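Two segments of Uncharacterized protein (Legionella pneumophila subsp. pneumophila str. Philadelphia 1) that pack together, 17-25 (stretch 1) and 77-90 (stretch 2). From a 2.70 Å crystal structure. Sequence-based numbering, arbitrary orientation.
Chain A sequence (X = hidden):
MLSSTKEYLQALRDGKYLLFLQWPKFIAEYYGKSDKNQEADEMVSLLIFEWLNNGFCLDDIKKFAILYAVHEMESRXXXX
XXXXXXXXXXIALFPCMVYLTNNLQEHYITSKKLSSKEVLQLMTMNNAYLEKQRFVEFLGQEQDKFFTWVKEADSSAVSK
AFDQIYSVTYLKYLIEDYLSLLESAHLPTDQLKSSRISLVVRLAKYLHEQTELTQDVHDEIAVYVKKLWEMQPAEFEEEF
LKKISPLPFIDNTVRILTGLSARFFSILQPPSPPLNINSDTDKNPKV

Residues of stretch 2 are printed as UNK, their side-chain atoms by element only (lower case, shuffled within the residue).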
ATOM      1  N   TYR A  17     -12.074 -10.124 -10.572  1.00 44.14           N
ATOM      2  CA  TYR A  17     -10.706 -10.385 -10.193  1.00 46.67           C
ATOM      3  C   TYR A  17     -10.514 -10.764  -8.728  1.00 48.10           C
ATOM      4  O   TYR A  17      -9.809 -11.732  -8.430  1.00 49.37           O
ATOM      5  CB  TYR A  17      -9.797  -9.233 -10.597  1.00 45.35           C
ATOM      6  CG  TYR A  17      -9.635  -9.019 -12.087  1.00 44.04           C
ATOM      7  CD1 TYR A  17      -9.134 -10.008 -12.918  1.00 46.12           C
ATOM      8  CD2 TYR A  17      -9.930  -7.795 -12.655  1.00 47.95           C
ATOM      9  CE1 TYR A  17      -8.959  -9.782 -14.294  1.00 41.32           C
ATOM     10  CE2 TYR A  17      -9.756  -7.562 -14.011  1.00 49.44           C
ATOM     11  CZ  TYR A  17      -9.270  -8.556 -14.822  1.00 45.94           C
ATOM     12  OH  TYR A  17      -9.110  -8.288 -16.162  1.00 51.03           O
ATOM     13  N   LEU A  18     -11.145 -10.015  -7.822  1.00 49.80           N
ATOM     14  CA  LEU A  18     -11.078 -10.309  -6.379  1.00 45.85           C
ATOM     15  C   LEU A  18     -11.489 -11.729  -6.138  1.00 50.17           C
ATOM     16  O   LEU A  18     -10.901 -12.416  -5.297  1.00 53.66           O
ATOM     17  CB  LEU A  18     -11.959  -9.369  -5.562  1.00 43.61           C
ATOM     18  CG  LEU A  18     -11.196  -8.075  -5.414  1.00 39.05           C
ATOM     19  CD1 LEU A  18     -12.064  -6.975  -4.883  1.00 40.21           C
ATOM     20  CD2 LEU A  18     -10.014  -8.396  -4.522  1.00 36.31           C
ATOM     21  N   LEU A  19     -12.486 -12.173  -6.897  1.00 47.57           N
ATOM     22  CA  LEU A  19     -12.902 -13.561  -6.837  1.00 47.39           C
ATOM     23  C   LEU A  19     -11.828 -14.475  -7.432  1.00 42.98           C
ATOM     24  O   LEU A  19     -11.486 -15.495  -6.844  1.00 41.05           O
ATOM     25  CB  LEU A  19     -14.266 -13.750  -7.520  1.00 49.43           C
ATOM     26  CG  LEU A  19     -14.721 -15.204  -7.608  1.00 52.80           C
ATOM     27  CD1 LEU A  19     -14.783 -15.807  -6.188  1.00 47.51           C
ATOM     28  CD2 LEU A  19     -16.051 -15.333  -8.394  1.00 43.57           C
ATOM     29  N   PHE A  20     -11.286 -14.108  -8.586  1.00 43.31           N
ATOM     30  CA  PHE A  20     -10.270 -14.958  -9.205  1.00 42.24           C
ATOM     31  C   PHE A  20      -9.090 -15.224  -8.278  1.00 45.50           C
ATOM     32  O   PHE A  20      -8.595 -16.346  -8.215  1.00 41.90           O
ATOM     33  CB  PHE A  20      -9.784 -14.365 -10.499  1.00 44.58           C
ATOM     34  CG  PHE A  20      -8.431 -14.872 -10.919  1.00 52.24           C
ATOM     35  CD1 PHE A  20      -8.282 -16.169 -11.399  1.00 45.71           C
ATOM     36  CD2 PHE A  20      -7.305 -14.050 -10.868  1.00 47.01           C
ATOM     37  CE1 PHE A  20      -7.048 -16.657 -11.793  1.00 36.83           C
ATOM     38  CE2 PHE A  20      -6.066 -14.541 -11.282  1.00 47.59           C
ATOM     39  CZ  PHE A  20      -5.954 -15.855 -11.752  1.00 43.06           C
ATOM     40  N   LEU A  21      -8.688 -14.184  -7.534  1.00 48.22           N
ATOM     41  CA  LEU A  21      -7.598 -14.218  -6.534  1.00 41.43           C
ATOM     42  C   LEU A  21      -7.860 -15.110  -5.318  1.00 41.91           C
ATOM     43  O   LEU A  21      -7.012 -15.228  -4.437  1.00 39.93           O
ATOM     44  CB  LEU A  21      -7.251 -12.802  -6.059  1.00 44.25           C
ATOM     45  CG  LEU A  21      -6.605 -11.867  -7.100  1.00 45.80           C
ATOM     46  CD1 LEU A  21      -6.257 -10.545  -6.498  1.00 43.12           C
ATOM     47  CD2 LEU A  21      -5.372 -12.494  -7.685  1.00 38.04           C
ATOM     48  N   GLN A  22      -9.054 -15.692  -5.254  1.00 39.89           N
ATOM     49  CA  GLN A  22      -9.468 -16.552  -4.146  1.00 47.52           C
ATOM     50  C   GLN A  22      -9.100 -17.999  -4.461  1.00 45.68           C
ATOM     51  O   GLN A  22      -9.241 -18.923  -3.643  1.00 40.94           O
ATOM     52  CB  GLN A  22     -10.976 -16.438  -3.993  1.00 50.86           C
ATOM     53  CG  GLN A  22     -11.511 -16.300  -2.607  1.00 55.26           C
ATOM     54  CD  GLN A  22     -12.954 -15.821  -2.629  1.00 58.66           C
ATOM     55  OE1 GLN A  22     -13.227 -14.659  -2.338  1.00 56.16           O
ATOM     56  NE2 GLN A  22     -13.887 -16.717  -2.998  1.00 70.79           N
ATOM     57  N   TRP A  23      -8.640 -18.157  -5.690  1.00 41.59           N
ATOM     58  CA  TRP A  23      -8.259 -19.433  -6.258  1.00 45.54           C
ATOM     59  C   TRP A  23      -7.233 -20.187  -5.424  1.00 47.53           C
ATOM     60  O   TRP A  23      -7.440 -21.364  -5.098  1.00 46.21           O
ATOM     61  CB  TRP A  23      -7.677 -19.178  -7.648  1.00 43.06           C
ATOM     62  CG  TRP A  23      -7.439 -20.363  -8.484  1.00 46.03           C
ATOM     63  CD1 TRP A  23      -8.063 -21.575  -8.400  1.00 48.74           C
ATOM     64  CD2 TRP A  23      -6.536 -20.446  -9.589  1.00 51.37           C
ATOM     65  NE1 TRP A  23      -7.593 -22.414  -9.376  1.00 47.57           N
ATOM     66  CE2 TRP A  23      -6.658 -21.753 -10.126  1.00 50.17           C
ATOM     67  CE3 TRP A  23      -5.633 -19.547 -10.176  1.00 45.99           C
ATOM     68  CZ2 TRP A  23      -5.897 -22.197 -11.227  1.00 50.89           C
ATOM     69  CZ3 TRP A  23      -4.878 -19.980 -11.272  1.00 51.96           C
ATOM     70  CH2 TRP A  23      -5.021 -21.306 -11.791  1.00 52.42           C
ATOM     71  N   PRO A  24      -6.102 -19.529  -5.091  1.00 49.30           N
ATOM     72  CA  PRO A  24      -5.116 -20.365  -4.418  1.00 47.43           C
ATOM     73  C   PRO A  24      -5.565 -20.830  -3.012  1.00 51.94           C
ATOM     74  O   PRO A  24      -5.035 -21.814  -2.481  1.00 50.14           O
ATOM     75  CB  PRO A  24      -3.848 -19.492  -4.426  1.00 34.93           C
ATOM     76  CG  PRO A  24      -4.291 -18.130  -4.624  1.00 43.37           C
ATOM     77  CD  PRO A  24      -5.618 -18.143  -5.277  1.00 47.92           C
ATOM     78  N   LYS A  25      -6.566 -20.167  -2.440  1.00 49.97           N
ATOM     79  CA  LYS A  25      -7.134 -20.615  -1.170  1.00 52.29           C
ATOM     80  C   LYS A  25      -8.001 -21.871  -1.380  1.00 54.25           C
ATOM     81  O   LYS A  25      -8.051 -22.757  -0.528  1.00 56.70           O
ATOM     82  CB  LYS A  25      -7.925 -19.472  -0.504  1.00 53.97           C
ATOM     83  CG  LYS A  25      -8.441 -19.799   0.876  1.00 58.36           C
ATOM     84  CD  LYS A  25      -9.638 -18.936   1.271  1.00 67.37           C
ATOM     85  CE  LYS A  25     -10.208 -19.408   2.628  1.00 81.49           C
ATOM     86  NZ  LYS A  25     -11.047 -18.377   3.327  1.00 87.55           N
ATOM     87  N   UNK A  77      -3.990  -1.107  -4.934  1.00 48.67           N
ATOM     88  CA  UNK A  77      -5.260  -1.690  -4.478  1.00 45.15           C
ATOM     89  C   UNK A  77      -5.070  -3.100  -3.916  1.00 49.58           C
ATOM     90  O   UNK A  77      -5.914  -3.572  -3.165  1.00 53.04           O
ATOM     91  c   UNK A  77      -6.117  -1.699  -5.749  1.00 42.81           C
ATOM     92  c   UNK A  77      -3.900  -1.029  -6.406  1.00 45.51           C
ATOM     93  c   UNK A  77      -5.070  -1.847  -6.872  1.00 44.76           C
ATOM     94  N   UNK A  78      -3.975  -3.778  -4.241  1.00 50.27           N
ATOM     95  CA  UNK A  78      -3.853  -5.150  -3.753  1.00 43.01           C
ATOM     96  C   UNK A  78      -2.681  -5.278  -2.815  1.00 39.29           C
ATOM     97  O   UNK A  78      -1.547  -5.352  -3.263  1.00 49.63           O
ATOM     98  c   UNK A  78      -5.934  -7.082  -5.650  1.00 39.10           C
ATOM     99  c   UNK A  78      -4.778  -6.140  -6.009  1.00 44.44           C
ATOM    100  c   UNK A  78      -3.683  -6.118  -4.937  1.00 46.02           C
ATOM    101  c   UNK A  78      -4.190  -6.528  -7.349  1.00 45.54           C
ATOM    102  N   UNK A  79      -2.949  -5.374  -1.518  1.00 43.32           N
ATOM    103  CA  UNK A  79      -1.884  -5.424  -0.523  1.00 38.78           C
ATOM    104  C   UNK A  79      -1.949  -6.774   0.138  1.00 46.63           C
ATOM    105  O   UNK A  79      -2.882  -7.522  -0.124  1.00 51.57           O
ATOM    106  n   UNK A  79      -3.118  -0.668   1.024  1.00 50.77           N
ATOM    107  c   UNK A  79      -2.158  -1.791   1.034  1.00 50.67           C
ATOM    108  n   UNK A  79      -4.252   1.099   0.045  1.00 40.10           N
ATOM    109  n   UNK A  79      -2.744  -0.121  -1.154  1.00 47.36           N
ATOM    110  c   UNK A  79      -2.386  -2.893  -0.030  1.00 42.28           C
ATOM    111  c   UNK A  79      -2.083  -4.312   0.528  1.00 45.54           C
ATOM    112  c   UNK A  79      -3.373   0.106  -0.026  1.00 46.20           C
ATOM    113  N   UNK A  80      -0.993  -7.078   1.019  1.00 53.73           N
ATOM    114  CA  UNK A  80      -1.039  -8.302   1.838  1.00 51.41           C
ATOM    115  C   UNK A  80      -1.383  -9.618   1.106  1.00 48.90           C
ATOM    116  O   UNK A  80      -0.779  -9.978   0.092  1.00 46.19           O
ATOM    117  o   UNK A  80      -0.487  -7.671   6.094  1.00 92.94           O
ATOM    118  o   UNK A  80       0.777  -7.669   4.288  1.00 85.73           O
ATOM    119  c   UNK A  80      -0.328  -7.493   4.863  1.00 84.43           C
ATOM    120  c   UNK A  80      -1.539  -7.052   4.038  1.00 60.10           C
ATOM    121  c   UNK A  80      -1.993  -8.110   3.026  1.00 52.61           C
ATOM    122  N   UNK A  81      -2.367 -10.332   1.646  1.00 52.25           N
ATOM    123  CA  UNK A  81      -2.748 -11.636   1.140  1.00 36.73           C
ATOM    124  C   UNK A  81      -3.271 -11.585  -0.267  1.00 38.42           C
ATOM    125  O   UNK A  81      -3.029 -12.514  -1.030  1.00 47.59           O
ATOM    126  N   UNK A  82      -3.990 -10.520  -0.610  1.00 39.28           N
ATOM    127  CA  UNK A  82      -4.467 -10.322  -1.984  1.00 42.69           C
ATOM    128  C   UNK A  82      -3.278 -10.213  -2.896  1.00 42.39           C
ATOM    129  O   UNK A  82      -3.296 -10.688  -4.023  1.00 40.50           O
ATOM    130  c   UNK A  82      -7.479  -8.039  -1.300  1.00 46.34           C
ATOM    131  c   UNK A  82      -6.741  -9.320  -1.583  1.00 41.42           C
ATOM    132  c   UNK A  82      -5.327  -9.063  -2.103  1.00 36.39           C
ATOM    133  c   UNK A  82      -7.488 -10.128  -2.630  1.00 38.93           C
ATOM    134  N   UNK A  83      -2.231  -9.589  -2.373  1.00 44.35           N
ATOM    135  CA  UNK A  83      -1.004  -9.428  -3.116  1.00 41.17           C
ATOM    136  C   UNK A  83      -0.252 -10.742  -3.239  1.00 41.93           C
ATOM    137  O   UNK A  83       0.178 -11.107  -4.336  1.00 42.10           O
ATOM    138  o   UNK A  83       1.187  -8.575  -2.991  1.00 43.14           O
ATOM    139  c   UNK A  83      -0.113  -8.368  -2.497  1.00 37.31           C
ATOM    140  N   UNK A  84      -0.106 -11.454  -2.123  1.00 40.62           N
ATOM    141  CA  UNK A  84       0.542 -12.768  -2.135  1.00 41.28           C
ATOM    142  C   UNK A  84      -0.140 -13.693  -3.143  1.00 43.75           C
ATOM    143  O   UNK A  84       0.533 -14.471  -3.825  1.00 45.16           O
ATOM    144  c   UNK A  84       1.306 -14.718  -0.601  1.00 50.38           C
ATOM    145  c   UNK A  84       3.404 -15.947  -0.373  1.00 53.80           C
ATOM    146  c   UNK A  84       2.696 -14.739  -0.516  1.00 53.16           C
ATOM    147  o   UNK A  84       3.410 -18.340  -0.161  1.00 61.53           O
ATOM    148  c   UNK A  84       2.711 -17.148  -0.295  1.00 58.38           C
ATOM    149  c   UNK A  84       0.543 -13.397  -0.734  1.00 43.62           C
ATOM    150  c   UNK A  84       1.318 -17.152  -0.364  1.00 50.80           C
ATOM    151  c   UNK A  84       0.629 -15.942  -0.514  1.00 48.55           C
ATOM    152  N   UNK A  85      -1.469 -13.618  -3.230  1.00 38.29           N
ATOM    153  CA  UNK A  85      -2.199 -14.448  -4.177  1.00 39.29           C
ATOM    154  C   UNK A  85      -1.671 -14.154  -5.558  1.00 39.74           C
ATOM    155  O   UNK A  85      -1.196 -15.033  -6.266  1.00 39.36           O
ATOM    156  c   UNK A  85      -3.669 -14.142  -4.118  1.00 43.47           C
ATOM    157  N   UNK A  86      -1.726 -12.876  -5.907  1.00 42.55           N
ATOM    158  CA  UNK A  86      -1.368 -12.403  -7.225  1.00 38.56           C
ATOM    159  C   UNK A  86       0.026 -12.847  -7.623  1.00 40.86           C
ATOM    160  O   UNK A  86       0.230 -13.391  -8.704  1.00 38.85           O
ATOM    161  c   UNK A  86      -1.207 -10.395  -8.662  1.00 45.02           C
ATOM    162  c   UNK A  86       0.085  -9.596  -8.621  1.00 45.25           C
ATOM    163  c   UNK A  86      -2.351  -9.551  -9.140  1.00 43.15           C
ATOM    164  c   UNK A  86      -1.484 -10.896  -7.261  1.00 37.35           C
ATOM    165  N   UNK A  87       0.983 -12.648  -6.729  1.00 41.38           N
ATOM    166  CA  UNK A  87       2.370 -12.973  -7.039  1.00 39.35           C
ATOM    167  C   UNK A  87       2.587 -14.474  -7.136  1.00 40.12           C
ATOM    168  O   UNK A  87       3.340 -14.933  -7.992  1.00 43.34           O
ATOM    169  o   UNK A  87       2.827 -12.672  -4.703  1.00 46.65           O
ATOM    170  c   UNK A  87       3.323 -12.366  -6.011  1.00 41.92           C
ATOM    171  c   UNK A  87       3.401 -10.838  -6.181  1.00 35.01           C
ATOM    172  N   UNK A  88       1.935 -15.230  -6.261  1.00 36.30           N
ATOM    173  CA  UNK A  88       2.056 -16.665  -6.275  1.00 35.00           C
ATOM    174  C   UNK A  88       1.455 -17.217  -7.575  1.00 43.41           C
ATOM    175  O   UNK A  88       1.879 -18.249  -8.097  1.00 40.03           O
ATOM    176  c   UNK A  88       1.490 -18.801  -5.064  1.00 43.17           C
ATOM    177  o   UNK A  88       1.714 -16.687  -3.896  1.00 41.82           O
ATOM    178  c   UNK A  88       1.281 -17.269  -5.123  1.00 39.23           C
ATOM    179  N   UNK A  89       0.451 -16.531  -8.103  1.00 39.00           N
ATOM    180  CA  UNK A  89      -0.152 -16.995  -9.329  1.00 37.40           C
ATOM    181  C   UNK A  89       0.783 -16.670 -10.489  1.00 38.45           C
ATOM    182  O   UNK A  89       0.901 -17.436 -11.441  1.00 38.18           O
ATOM    183  c   UNK A  89      -2.513 -16.981  -8.481  1.00 33.66           C
ATOM    184  c   UNK A  89      -2.062 -16.708 -10.908  1.00 36.72           C
ATOM    185  c   UNK A  89      -1.557 -16.406  -9.531  1.00 39.71           C
ATOM    186  c   UNK A  89      -3.897 -16.378  -8.506  1.00 33.68           C
ATOM    187  N   UNK A  90       1.500 -15.561 -10.388  1.00 37.44           N
ATOM    188  CA  UNK A  90       2.411 -15.187 -11.470  1.00 41.31           C
ATOM    189  C   UNK A  90       3.597 -16.147 -11.544  1.00 38.69           C
ATOM    190  O   UNK A  90       4.167 -16.387 -12.618  1.00 34.05           O
ATOM    191  o   UNK A  90       3.519 -13.424 -10.183  1.00 36.65           O
ATOM    192  c   UNK A  90       2.851 -13.706 -11.383  1.00 35.73           C
TER

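Position 77 has three side-chain carbons that close a ring onto the backbone N. It touches nothing on stretch 1. This is Pro77.

Position 78 has four side-chain carbons, forked at the second. One branch tip lies 3.6 Å from Leu21 CD1, and CA-to-CB points toward stretch 1. The fork at the second carbon identifies Leu78. Its CD2 is also 4.4 Å from Leu18 CD2.

Position 79 has three carbons, a nitrogen, then a carbon carrying two more nitrogens. That guanidinium group belongs to Arg79. It is out of reach of stretch 1 and finds its hydrogen bonds elsewhere in the structure.

Position 80 has three carbons, the third carrying two oxygens. A carboxylate after two methylenes makes it Glu80. It is exposed and makes no contact with stretch 1.

Position 81 has no side-chain atoms, so it is Gly81. Stretch 1 is not near enough to limit it: an ideal CB here would have room.

Position 82 again has four carbons, forked at the second. One tip reaches to 3.6 Å from Leu18 CD2. This is Leu82. Its CA-to-CB bond points sideways, but the end of the side chain comes nearer, and its CD2 lies 4.1 Å from Leu21 CD1.

Position 83 has one carbon and one oxygen. The short hydroxyl side chain is that of Ser83. Its CA-to-CB bond points away from stretch 1, and its OG is hydrogen-bonded elsewhere in the structure.

Position 84 has one carbon, then a ring of six carbons bearing an oxygen. This is Tyr84, exposed and out of reach.

Position 85 has a single carbon, 3.5 Å from Leu21 O and 4.1 Å from Pro24 CG. One methyl means Ala85. The small side chain fits where the backbones run close: Leu21 CA and Ala85 CA are 5.9 Å apart.

Position 86 has four carbons, forked at the second. Its CB lies 4.2 Å from Leu21 CD2. This is Leu86.

Position 87 has one carbon carrying an oxygen and a carbon. It is Thr87, out of reach of stretch 1.

Position 88 has the same branched pattern, and is Thr88. Its CA-to-CB bond points toward stretch 1 without a close contact. Its OG1 donates to Tyr84 O at 2.5 Å, which satisfies the hydroxyl within its own helix.

Position 89 has four carbons, forked at the first, with one arm two carbons long. The end of the long arm lies 3.9 Å from Phe20 CZ, 4.0 Å from Trp23 CE3 and 4.1 Å from Pro24 CD. It meets the Trp23 ring at the edge. This is Ile89, and that end atom is CD1.

Position 90 has one carbon and one oxygen: Ser90. Its OG donates to Thr87 O at 2.7 Å, and the residue is out of reach of stretch 1.

The contact is apolar, with no hydrogen bond between the stretches. Leu21 is central: its CD1 meets Leu78 and Leu82, while its CD2 nears Ala85, Leu86 and Ile89. Together the stretches bury 439 Å².

Stretch 2, residues 77-90: PLREGLSYALTTIS
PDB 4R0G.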